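Local coordinates for putative ferritin-like diiron-carboxylate protein TM1526 (Thermotoga maritima, PDB 1VJX) that is of unknown function but, as a ferritin-like protein of the rubrerythrin family, probably binds metal ions and may act as an oxidoreductase, at residues V21-E26 and I61-S66; F32-S37 and E50-E55. All coordinates share one frame; numbering follows the deposited sequence.

Interaction 1 (V21-E26 and I61-S66)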
ATOM      1  N   VAL A  21       6.337  -6.943  -5.004  1.00 48.07           N
ATOM      2  CA  VAL A  21       6.185  -5.509  -5.065  1.00 46.94           C
ATOM      3  C   VAL A  21       5.122  -5.095  -4.041  1.00 46.97           C
ATOM      4  O   VAL A  21       5.364  -4.193  -3.266  1.00 46.12           O
ATOM      5  CB  VAL A  21       5.852  -5.050  -6.506  1.00 46.81           C
ATOM      6  CG1 VAL A  21       5.308  -3.642  -6.510  1.00 46.65           C
ATOM      7  CG2 VAL A  21       7.088  -5.114  -7.399  1.00 44.58           C
ATOM      8  N   ALA A  22       4.008  -5.825  -4.003  1.00 47.59           N
ATOM      9  CA  ALA A  22       2.871  -5.515  -3.127  1.00 48.75           C
ATOM     10  C   ALA A  22       3.203  -5.705  -1.671  1.00 48.52           C
ATOM     11  O   ALA A  22       2.766  -4.942  -0.809  1.00 47.63           O
ATOM     12  CB  ALA A  22       1.666  -6.372  -3.499  1.00 49.59           C
ATOM     13  N   ILE A  23       4.039  -6.703  -1.397  1.00 48.85           N
ATOM     14  CA  ILE A  23       4.453  -6.943  -0.040  1.00 47.65           C
ATOM     15  C   ILE A  23       5.225  -5.726   0.431  1.00 48.41           C
ATOM     16  O   ILE A  23       5.029  -5.257   1.550  1.00 48.35           O
ATOM     17  CB  ILE A  23       5.280  -8.170   0.022  1.00 47.70           C
ATOM     18  CG1 ILE A  23       4.411  -9.411  -0.193  1.00 47.74           C
ATOM     19  CG2 ILE A  23       6.057  -8.283   1.373  1.00 45.91           C
ATOM     20  CD1 ILE A  23       5.271 -10.693  -0.396  1.00 47.31           C
ATOM     21  N   ARG A  24       6.105  -5.204  -0.417  1.00 49.03           N
ATOM     22  CA  ARG A  24       6.983  -4.124   0.020  1.00 49.36           C
ATOM     23  C   ARG A  24       6.222  -2.798   0.217  1.00 49.45           C
ATOM     24  O   ARG A  24       6.528  -2.061   1.157  1.00 48.91           O
ATOM     25  CB  ARG A  24       8.164  -3.969  -0.918  1.00 49.76           C
ATOM     26  CG  ARG A  24       9.124  -5.020  -0.761  1.00 48.74           C
ATOM     27  CD  ARG A  24      10.078  -5.191  -1.916  1.00 51.23           C
ATOM     28  NE  ARG A  24      10.893  -6.427  -1.792  1.00 51.11           N
ATOM     29  CZ  ARG A  24      12.242  -6.489  -1.861  1.00 53.04           C
ATOM     30  NH1 ARG A  24      12.986  -5.393  -2.011  1.00 53.84           N
ATOM     31  NH2 ARG A  24      12.857  -7.669  -1.765  1.00 52.01           N
ATOM     32  N   LEU A  25       5.211  -2.555  -0.626  1.00 49.58           N
ATOM     33  CA  LEU A  25       4.395  -1.374  -0.538  1.00 50.13           C
ATOM     34  C   LEU A  25       3.627  -1.365   0.792  1.00 50.28           C
ATOM     35  O   LEU A  25       3.582  -0.333   1.453  1.00 49.00           O
ATOM     36  CB  LEU A  25       3.448  -1.238  -1.749  1.00 50.49           C
ATOM     37  CG  LEU A  25       4.113  -1.013  -3.128  1.00 50.55           C
ATOM     38  CD1 LEU A  25       3.072  -0.855  -4.252  1.00 49.94           C
ATOM     39  CD2 LEU A  25       5.062   0.172  -3.140  1.00 50.39           C
ATOM     40  N   GLU A  26       3.102  -2.525   1.209  1.00 50.13           N
ATOM     41  CA  GLU A  26       2.390  -2.642   2.487  1.00 49.79           C
ATOM     42  C   GLU A  26       3.330  -2.522   3.687  1.00 50.60           C
ATOM     43  O   GLU A  26       2.988  -1.904   4.689  1.00 51.16           O
ATOM     44  CB  GLU A  26       1.606  -3.948   2.557  1.00 49.40           C
ATOM     45  CG  GLU A  26       0.466  -4.030   1.553  1.00 47.90           C
ATOM     46  CD  GLU A  26      -0.748  -3.169   1.879  1.00 47.17           C
ATOM     47  OE1 GLU A  26      -0.784  -2.557   2.959  1.00 44.45           O
ATOM     48  OE2 GLU A  26      -1.698  -3.131   1.043  1.00 48.10           O
ATOM     49  N   ILE A  61      -0.674 -10.860   4.781  1.00 48.91           N
ATOM     50  CA  ILE A  61      -1.586 -11.637   3.935  1.00 48.27           C
ATOM     51  C   ILE A  61      -0.909 -11.905   2.607  1.00 48.32           C
ATOM     52  O   ILE A  61      -0.926 -13.038   2.116  1.00 48.57           O
ATOM     53  CB  ILE A  61      -2.943 -10.920   3.780  1.00 48.02           C
ATOM     54  CG1 ILE A  61      -3.750 -11.099   5.062  1.00 45.97           C
ATOM     55  CG2 ILE A  61      -3.714 -11.423   2.534  1.00 47.45           C
ATOM     56  CD1 ILE A  61      -4.866 -10.135   5.186  1.00 46.16           C
ATOM     57  N   PHE A  62      -0.334 -10.840   2.038  1.00 47.95           N
ATOM     58  CA  PHE A  62       0.474 -10.946   0.826  1.00 47.60           C
ATOM     59  C   PHE A  62       1.702 -11.884   0.979  1.00 46.85           C
ATOM     60  O   PHE A  62       2.082 -12.544   0.022  1.00 45.84           O
ATOM     61  CB  PHE A  62       0.947  -9.557   0.368  1.00 47.12           C
ATOM     62  CG  PHE A  62      -0.103  -8.731  -0.277  1.00 47.50           C
ATOM     63  CD1 PHE A  62      -1.122  -9.301  -1.038  1.00 47.50           C
ATOM     64  CD2 PHE A  62      -0.048  -7.331  -0.161  1.00 47.87           C
ATOM     65  CE1 PHE A  62      -2.094  -8.488  -1.637  1.00 51.30           C
ATOM     66  CE2 PHE A  62      -0.982  -6.519  -0.757  1.00 48.28           C
ATOM     67  CZ  PHE A  62      -2.028  -7.078  -1.490  1.00 49.90           C
ATOM     68  N   ARG A  63       2.344 -11.904   2.138  1.00 47.50           N
ATOM     69  CA  ARG A  63       3.514 -12.821   2.326  1.00 48.94           C
ATOM     70  C   ARG A  63       3.009 -14.275   2.315  1.00 49.58           C
ATOM     71  O   ARG A  63       3.555 -15.123   1.636  1.00 50.80           O
ATOM     72  CB  ARG A  63       4.258 -12.589   3.642  1.00 48.42           C
ATOM     73  CG  ARG A  63       5.053 -11.299   3.731  1.00 50.33           C
ATOM     74  CD  ARG A  63       6.172 -11.327   4.822  1.00 50.91           C
ATOM     75  NE  ARG A  63       5.609 -11.111   6.149  1.00 52.50           N
ATOM     76  CZ  ARG A  63       5.383  -9.909   6.690  1.00 54.18           C
ATOM     77  NH1 ARG A  63       5.726  -8.803   6.053  1.00 55.89           N
ATOM     78  NH2 ARG A  63       4.836  -9.809   7.896  1.00 53.32           N
ATOM     79  N   LYS A  64       1.949 -14.554   3.058  1.00 50.19           N
ATOM     80  CA  LYS A  64       1.391 -15.899   3.098  1.00 50.83           C
ATOM     81  C   LYS A  64       1.021 -16.335   1.682  1.00 49.91           C
ATOM     82  O   LYS A  64       1.168 -17.475   1.305  1.00 49.08           O
ATOM     83  CB  LYS A  64       0.159 -15.897   4.000  1.00 51.07           C
ATOM     84  CG  LYS A  64      -0.254 -17.242   4.521  1.00 52.51           C
ATOM     85  CD  LYS A  64      -1.718 -17.197   5.045  1.00 52.86           C
ATOM     86  CE  LYS A  64      -2.185 -18.570   5.539  1.00 54.64           C
ATOM     87  NZ  LYS A  64      -2.824 -18.446   6.893  1.00 56.29           N
HETATM   88  N   MSE A  65       0.542 -15.386   0.904  1.00 50.36           N
HETATM   89  CA  MSE A  65      -0.007 -15.661  -0.433  1.00 50.81           C
HETATM   90  C   MSE A  65       1.113 -16.047  -1.380  1.00 49.92           C
HETATM   91  O   MSE A  65       1.006 -17.060  -2.104  1.00 50.56           O
HETATM   92  CB  MSE A  65      -0.747 -14.448  -0.962  1.00 49.42           C
HETATM   93  CG  MSE A  65      -1.372 -14.692  -2.278  1.00 52.05           C
HETATM   94 SE   MSE A  65      -2.627 -13.237  -2.873  1.00 54.81          SE
HETATM   95  CE  MSE A  65      -4.163 -13.289  -1.468  1.00 54.02           C
ATOM     96  N   SER A  66       2.206 -15.282  -1.341  1.00 48.56           N
ATOM     97  CA  SER A  66       3.320 -15.575  -2.231  1.00 48.09           C
ATOM     98  C   SER A  66       3.998 -16.921  -1.915  1.00 47.85           C
ATOM     99  O   SER A  66       4.629 -17.534  -2.776  1.00 47.85           O
ATOM    100  CB  SER A  66       4.324 -14.426  -2.230  1.00 48.48           C
ATOM    101  OG  SER A  66       5.323 -14.576  -1.268  1.00 45.23           O
TER
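A22 CB lies over one face of the F62 ring, 4.1 Å from the ring centroid and 22° off the normal, a CH-pi contact displaced toward the rim at CD2 and CE2. The ring edge meets E26: its CG lies near the ring plane, 3.7 Å from F62 CE2, and the carboxylate plane is turned 49° from the ring. Y119 of helix 101-125 also meets the ring. Nearer the backbone, I23 and F62 lie alongside, pointing oppositely, I23 CG1 coming within 3.5 Å of F62 CB. I23 has CG1 anti to its carbonyl carbon, and its CD1 reaches across to the backbone of the partner helix, 3.7 Å from F62 O and 3.9 Å from R63 CA. R63 runs across I23, its aliphatic CG against CG2 and its guanidinium in a salt bridge with E27. The two segments of the ferritin-like helical bundle run nearly antiparallel, at 161° and 9.1 Å between axes. Between 21-26 and 61-66 no hydrogen bond forms and carbon contacts dominate; R63-E27 and E26-H58 add polar links between the same helices. E26 OE2 stays near the ring edge while OE1 is hydrogen-bonded to H58 ND1, which probably helps to fix the carboxylate beside F62.

Interaction 2 (F32-S37 and E50-E55)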
ATOM      1  N   PHE A  32       5.928   4.184   7.074  1.00 48.44           N
ATOM      2  CA  PHE A  32       5.533   5.561   6.778  1.00 48.11           C
ATOM      3  C   PHE A  32       4.515   6.046   7.823  1.00 47.56           C
ATOM      4  O   PHE A  32       4.794   6.986   8.569  1.00 46.82           O
ATOM      5  CB  PHE A  32       4.963   5.601   5.370  1.00 48.80           C
ATOM      6  CG  PHE A  32       4.647   6.977   4.853  1.00 49.66           C
ATOM      7  CD1 PHE A  32       5.635   7.943   4.738  1.00 50.44           C
ATOM      8  CD2 PHE A  32       3.369   7.271   4.406  1.00 48.78           C
ATOM      9  CE1 PHE A  32       5.326   9.208   4.226  1.00 50.59           C
ATOM     10  CE2 PHE A  32       3.061   8.516   3.893  1.00 50.37           C
ATOM     11  CZ  PHE A  32       4.034   9.486   3.803  1.00 50.20           C
ATOM     12  N   TYR A  33       3.376   5.357   7.923  1.00 47.21           N
ATOM     13  CA  TYR A  33       2.269   5.826   8.771  1.00 47.23           C
ATOM     14  C   TYR A  33       2.649   5.833  10.262  1.00 46.49           C
ATOM     15  O   TYR A  33       2.246   6.743  11.005  1.00 46.04           O
ATOM     16  CB  TYR A  33       0.975   5.037   8.513  1.00 47.84           C
ATOM     17  CG  TYR A  33       0.376   5.217   7.123  1.00 48.97           C
ATOM     18  CD1 TYR A  33       0.164   6.487   6.585  1.00 49.31           C
ATOM     19  CD2 TYR A  33      -0.024   4.113   6.367  1.00 49.58           C
ATOM     20  CE1 TYR A  33      -0.395   6.648   5.326  1.00 49.96           C
ATOM     21  CE2 TYR A  33      -0.588   4.255   5.112  1.00 48.97           C
ATOM     22  CZ  TYR A  33      -0.772   5.523   4.585  1.00 51.03           C
ATOM     23  OH  TYR A  33      -1.341   5.672   3.328  1.00 49.37           O
ATOM     24  N   ARG A  34       3.442   4.852  10.674  0.50 45.85           N
ATOM     25  CA  ARG A  34       3.880   4.767  12.052  0.50 45.62           C
ATOM     26  C   ARG A  34       4.877   5.907  12.361  0.50 45.65           C
ATOM     27  O   ARG A  34       4.758   6.569  13.388  0.50 44.88           O
ATOM     28  CB  ARG A  34       4.476   3.378  12.351  0.50 45.64           C
ATOM     29  CG  ARG A  34       4.292   2.944  13.791  0.50 45.20           C
ATOM     30  CD  ARG A  34       4.899   1.597  14.132  0.50 44.58           C
ATOM     31  NE  ARG A  34       4.136   0.447  13.633  0.50 43.39           N
ATOM     32  CZ  ARG A  34       3.008  -0.004  14.164  0.50 41.65           C
ATOM     33  NH1 ARG A  34       2.448   0.630  15.197  0.50 40.98           N
ATOM     34  NH2 ARG A  34       2.420  -1.078  13.645  0.50 40.19           N
ATOM     35  N   GLU A  35       5.832   6.133  11.459  1.00 45.74           N
ATOM     36  CA  GLU A  35       6.758   7.270  11.548  1.00 46.22           C
ATOM     37  C   GLU A  35       6.035   8.629  11.451  1.00 45.95           C
ATOM     38  O   GLU A  35       6.394   9.565  12.157  1.00 45.85           O
ATOM     39  CB  GLU A  35       7.856   7.178  10.472  1.00 46.07           C
ATOM     40  CG  GLU A  35       8.927   6.115  10.767  1.00 48.85           C
ATOM     41  CD  GLU A  35       9.893   5.821   9.600  1.00 48.97           C
ATOM     42  OE1 GLU A  35       9.445   5.437   8.490  1.00 56.35           O
ATOM     43  OE2 GLU A  35      11.114   5.952   9.798  1.00 54.09           O
ATOM     44  N   LEU A  36       5.022   8.741  10.589  1.00 45.78           N
ATOM     45  CA  LEU A  36       4.255   9.983  10.489  1.00 45.65           C
ATOM     46  C   LEU A  36       3.573  10.316  11.808  1.00 45.84           C
ATOM     47  O   LEU A  36       3.416  11.506  12.162  1.00 45.55           O
ATOM     48  CB  LEU A  36       3.180   9.906   9.402  1.00 45.69           C
ATOM     49  CG  LEU A  36       3.539  10.043   7.921  1.00 45.16           C
ATOM     50  CD1 LEU A  36       2.236  10.046   7.141  1.00 47.05           C
ATOM     51  CD2 LEU A  36       4.326  11.304   7.623  1.00 44.38           C
ATOM     52  N   SER A  37       3.157   9.270  12.531  1.00 45.32           N
ATOM     53  CA  SER A  37       2.439   9.454  13.786  1.00 44.92           C
ATOM     54  C   SER A  37       3.305  10.138  14.845  1.00 45.06           C
ATOM     55  O   SER A  37       2.805  10.607  15.857  1.00 45.42           O
ATOM     56  CB  SER A  37       1.928   8.115  14.300  1.00 44.57           C
ATOM     57  OG  SER A  37       2.959   7.383  14.926  1.00 44.68           O
ATOM     58  N   GLU A  50      -3.496   3.463  13.204  1.00 49.36           N
ATOM     59  CA  GLU A  50      -4.457   2.487  12.707  1.00 49.89           C
ATOM     60  C   GLU A  50      -4.072   2.087  11.299  1.00 49.24           C
ATOM     61  O   GLU A  50      -4.000   0.905  10.994  1.00 49.51           O
ATOM     62  CB  GLU A  50      -5.889   3.027  12.737  1.00 48.98           C
ATOM     63  CG  GLU A  50      -6.607   2.682  14.033  1.00 50.91           C
ATOM     64  CD  GLU A  50      -7.706   3.689  14.410  1.00 51.99           C
ATOM     65  OE1 GLU A  50      -8.282   4.319  13.473  1.00 54.83           O
ATOM     66  OE2 GLU A  50      -7.995   3.841  15.639  1.00 52.58           O
ATOM     67  N   LEU A  51      -3.821   3.092  10.461  1.00 49.39           N
ATOM     68  CA  LEU A  51      -3.420   2.878   9.079  1.00 49.14           C
ATOM     69  C   LEU A  51      -2.192   1.985   9.021  1.00 48.99           C
ATOM     70  O   LEU A  51      -2.148   1.079   8.213  1.00 49.30           O
ATOM     71  CB  LEU A  51      -3.192   4.220   8.352  1.00 49.30           C
ATOM     72  CG  LEU A  51      -4.428   5.110   8.139  1.00 49.16           C
ATOM     73  CD1 LEU A  51      -4.106   6.373   7.359  1.00 47.81           C
ATOM     74  CD2 LEU A  51      -5.489   4.361   7.407  1.00 51.89           C
ATOM     75  N   ALA A  52      -1.233   2.215   9.921  1.00 49.17           N
ATOM     76  CA  ALA A  52      -0.012   1.397  10.031  1.00 48.97           C
ATOM     77  C   ALA A  52      -0.297  -0.068  10.393  1.00 49.25           C
ATOM     78  O   ALA A  52       0.260  -0.955   9.775  1.00 49.09           O
ATOM     79  CB  ALA A  52       0.962   2.011  11.030  1.00 48.55           C
ATOM     80  N   ASP A  53      -1.164  -0.314  11.374  1.00 49.72           N
ATOM     81  CA  ASP A  53      -1.543  -1.669  11.762  1.00 50.30           C
ATOM     82  C   ASP A  53      -2.279  -2.355  10.629  1.00 50.54           C
ATOM     83  O   ASP A  53      -2.075  -3.524  10.382  1.00 49.77           O
ATOM     84  CB  ASP A  53      -2.442  -1.647  12.999  1.00 51.29           C
ATOM     85  CG  ASP A  53      -2.343  -2.941  13.843  1.00 54.10           C
ATOM     86  OD1 ASP A  53      -1.237  -3.247  14.388  1.00 56.60           O
ATOM     87  OD2 ASP A  53      -3.325  -3.705  14.027  1.00 57.57           O
ATOM     88  N   GLN A  54      -3.148  -1.621   9.937  1.00 50.58           N
ATOM     89  CA  GLN A  54      -3.876  -2.184   8.789  1.00 50.57           C
ATOM     90  C   GLN A  54      -2.944  -2.616   7.679  1.00 49.76           C
ATOM     91  O   GLN A  54      -3.095  -3.713   7.122  1.00 49.26           O
ATOM     92  CB  GLN A  54      -4.913  -1.166   8.263  1.00 50.65           C
ATOM     93  CG  GLN A  54      -6.077  -1.024   9.235  1.00 52.11           C
ATOM     94  CD  GLN A  54      -6.942   0.190   9.006  1.00 52.52           C
ATOM     95  OE1 GLN A  54      -7.019   0.719   7.895  1.00 57.47           O
ATOM     96  NE2 GLN A  54      -7.614   0.625  10.053  1.00 54.29           N
ATOM     97  N   GLU A  55      -1.990  -1.740   7.348  1.00 49.27           N
ATOM     98  CA  GLU A  55      -0.959  -2.049   6.345  1.00 48.88           C
ATOM     99  C   GLU A  55      -0.136  -3.274   6.730  1.00 48.46           C
ATOM    100  O   GLU A  55       0.197  -4.096   5.872  1.00 48.79           O
ATOM    101  CB  GLU A  55       0.000  -0.886   6.158  1.00 48.73           C
ATOM    102  CG  GLU A  55      -0.596   0.380   5.608  1.00 47.87           C
ATOM    103  CD  GLU A  55      -1.046   0.267   4.165  1.00 46.80           C
ATOM    104  OE1 GLU A  55      -2.203  -0.135   3.946  1.00 45.20           O
ATOM    105  OE2 GLU A  55      -0.251   0.614   3.261  1.00 49.34           O
TER
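Y33 and L51 both set CG anti to their own carbonyl carbon, with nearly equal chi1 (-65° for Y33), and with chi2 of -50° the tyrosine ring presents one face to the leucine's CB. This is the antiparallel pairing of helices 15-36 and 43-68 in the ferritin-like bundle: the local axes approach to 8.0 Å. L51 CB lies 4.1 Å from the Y33 ring centroid, a CH-pi contact over the face, offset toward CG and CD2. E55 comes to the ring edge instead. Its chi1 puts CG in the ring plane, 3.9 Å from Y33 CD2, and the bend at chi2 then turns the carboxylate, whose plane stands 69° from the ring. The small A52 side chain is consistent with the close approach of the backbones, Y33 CA and A52 CA being 5.1 Å apart; its CB fits against Y33 CB at 3.9 Å and against the backbone N of R34. R34 has CG anti to its backbone N and a bend at chi3, which brings one guanidinium face over A52 CB. The charged end does not complete a salt bridge with D53, since R34 NH2 and D53 OD1 remain 4.3 Å apart; D53 OD1 pairs with R56. L149 of helix 129-156 and E112 of helix 101-125 also touch Y33, so the ring is packed among all four long helices. An alanine at Y33 would remove the ring, and its loss would probably loosen the packing against L51 and the CG of E55. S37 OG donates back to the carbonyl O of R34, three residues earlier, at 2.5 Å, in the carbonyl plane and on a lone pair.

Interactions 1 and 2 join the same two helices, 15-36 and 43-68, at points whose centres lie about 16 Å apart, and 32-37 and 50-55 are the pair closer to the turn between those helices. Both crossings are nearly antiparallel, as expected for two stretches of one helix pair, although the axes are closer in interaction 2. The two meet through acids: E26 OE1 of interaction 1 is 3.0 Å from E55 OE1 of interaction 2. E142 of helix 129-156 lies close to both; H58 is hydrogen-bonded to E26, and the side chain of H145 touches E55. Such a cluster of carboxylates and histidines is consistent with the diiron-carboxylate site suggested for this protein, and the proximity of like charges would probably favour protonation or a bound cation.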